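Local structure of FBP protein (Leishmania major, 5OEZ) at residues 13-18 and 188-193. The protein probably hydrolyses fructose 1,6-bisphosphate to fructose 6-phosphate and phosphate with the help of magnesium, a step of carbohydrate biosynthesis, and works as a homotetramer. Residues are numbered along the deposited sequence; the frame is centred on the assembly and turned at random.
Sequences TQYIIK and DGFTLD
Helix 12-18 lies beside strand 187-193 with the CA atoms of Tyr15 and Asp188 9.8 Å apart, a separation spanned by the side chains of Tyr15, Asp188 and Phe190. The Tyr15 chi1 of 175° sets CG opposite the backbone N and swings the ring out toward the strand. Phe190 meets this ring in a T-shaped (edge-to-face) stack, centroids 5.4 Å apart and planes at 72°. The leading atom is Phe190 CZ, which sits over one face near the rim, 3.7 Å from Tyr15 CD1, while CE2 of the phenylalanine reaches the Tyr15 CB. The strand belongs to the large mixed sheet of the N-terminal region of this class 1 fructose-1,6-bisphosphatase; the Tyr15 contact joins to it the short helix, whose Ile16 belongs to the AMP site, empty in this chain, and packs on Phe28 and Thr29. Beyond the stack, the Tyr15 hydroxyl donates a hydrogen bond to Asp188 OD2, with the Asp188 carboxylate turned 61° from the Tyr15 ring plane; the modelled OH to OD2 distance of 2.3 Å is very short and its exact value doubtful. The other carboxylate oxygen, Asp188 OD1, accepts the backbone N-H of His205, just past strand 198-203.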
# COMPACT_ATOMS: atom_id res chain seq x y z
N THR C 13 -18.27 -8.73 2.15
CA THR C 13 -19.35 -8.27 3.02
C THR C 13 -20.68 -8.11 2.27
O THR C 13 -21.73 -8.50 2.79
CB THR C 13 -18.94 -6.95 3.72
OG1 THR C 13 -17.87 -7.24 4.62
CG2 THR C 13 -20.08 -6.33 4.49
N GLN C 14 -20.64 -7.48 1.09
CA GLN C 14 -21.85 -7.31 0.28
C GLN C 14 -22.41 -8.66 -0.14
O GLN C 14 -23.60 -8.87 -0.08
CB GLN C 14 -21.56 -6.51 -0.99
CG GLN C 14 -21.62 -5.01 -0.87
CD GLN C 14 -21.23 -4.34 -2.18
OE1 GLN C 14 -20.25 -4.73 -2.83
NE2 GLN C 14 -21.98 -3.33 -2.58
N TYR C 15 -21.53 -9.54 -0.60
CA TYR C 15 -21.91 -10.88 -1.03
C TYR C 15 -22.63 -11.65 0.10
O TYR C 15 -23.67 -12.25 -0.12
CB TYR C 15 -20.67 -11.63 -1.54
CG TYR C 15 -20.88 -13.09 -1.91
CD1 TYR C 15 -20.73 -14.11 -0.96
CD2 TYR C 15 -21.24 -13.44 -3.20
CE1 TYR C 15 -20.93 -15.44 -1.30
CE2 TYR C 15 -21.46 -14.77 -3.55
CZ TYR C 15 -21.30 -15.76 -2.61
OH TYR C 15 -21.53 -17.06 -2.97
N ILE C 16 -22.07 -11.60 1.31
CA ILE C 16 -22.65 -12.26 2.48
C ILE C 16 -24.03 -11.71 2.82
O ILE C 16 -24.96 -12.48 3.08
CB ILE C 16 -21.73 -12.12 3.72
CG1 ILE C 16 -20.38 -12.82 3.52
CG2 ILE C 16 -22.40 -12.66 4.98
CD1 ILE C 16 -20.43 -14.32 3.47
N ILE C 17 -24.16 -10.38 2.83
CA ILE C 17 -25.43 -9.71 3.18
C ILE C 17 -26.51 -10.07 2.17
O ILE C 17 -27.64 -10.35 2.56
CB ILE C 17 -25.27 -8.17 3.28
CG1 ILE C 17 -24.43 -7.81 4.51
CG2 ILE C 17 -26.62 -7.47 3.38
CD1 ILE C 17 -23.94 -6.38 4.53
N LYS C 18 -26.16 -10.02 0.89
CA LYS C 18 -27.08 -10.32 -0.19
C LYS C 18 -27.55 -11.78 -0.13
O LYS C 18 -28.72 -12.06 -0.36
CB LYS C 18 -26.44 -9.99 -1.55
CG LYS C 18 -27.38 -10.18 -2.75
CD LYS C 18 -28.50 -9.11 -2.73
CE LYS C 18 -29.85 -9.44 -3.32
NZ LYS C 18 -29.78 -9.59 -4.78
N ASP C 188 -16.94 -19.85 -3.37
CA ASP C 188 -16.57 -18.59 -4.01
C ASP C 188 -15.24 -18.09 -3.51
O ASP C 188 -14.94 -18.20 -2.32
CB ASP C 188 -17.65 -17.56 -3.79
CG ASP C 188 -18.97 -18.00 -4.37
OD1 ASP C 188 -19.14 -17.91 -5.60
OD2 ASP C 188 -19.81 -18.50 -3.59
N GLY C 189 -14.44 -17.57 -4.43
CA GLY C 189 -13.12 -17.08 -4.14
C GLY C 189 -13.04 -15.58 -4.25
O GLY C 189 -13.55 -14.99 -5.20
N PHE C 190 -12.39 -14.97 -3.26
CA PHE C 190 -12.23 -13.54 -3.19
C PHE C 190 -10.75 -13.21 -3.13
O PHE C 190 -9.95 -14.01 -2.66
CB PHE C 190 -12.94 -12.98 -1.95
CG PHE C 190 -14.41 -13.26 -1.93
CD1 PHE C 190 -14.89 -14.52 -1.58
CD2 PHE C 190 -15.33 -12.28 -2.26
CE1 PHE C 190 -16.24 -14.80 -1.58
CE2 PHE C 190 -16.69 -12.55 -2.26
CZ PHE C 190 -17.14 -13.81 -1.91
N THR C 191 -10.40 -12.01 -3.60
CA THR C 191 -9.04 -11.53 -3.57
C THR C 191 -9.00 -10.18 -2.88
O THR C 191 -9.84 -9.31 -3.14
CB THR C 191 -8.47 -11.46 -5.00
OG1 THR C 191 -8.55 -12.77 -5.58
CG2 THR C 191 -7.02 -11.00 -5.02
N LEU C 192 -8.00 -9.99 -2.04
CA LEU C 192 -7.83 -8.75 -1.30
C LEU C 192 -7.34 -7.66 -2.24
O LEU C 192 -6.31 -7.82 -2.88
CB LEU C 192 -6.84 -8.94 -0.15
CG LEU C 192 -6.48 -7.72 0.72
CD1 LEU C 192 -7.72 -7.14 1.38
CD2 LEU C 192 -5.47 -8.12 1.79
N ASP C 193 -8.09 -6.56 -2.32
CA ASP C 193 -7.65 -5.36 -3.02
C ASP C 193 -6.91 -4.50 -1.99
O ASP C 193 -7.55 -3.89 -1.14
CB ASP C 193 -8.83 -4.61 -3.61
CG ASP C 193 -8.40 -3.38 -4.43
OD1 ASP C 193 -7.33 -2.78 -4.14
OD2 ASP C 193 -9.15 -2.99 -5.35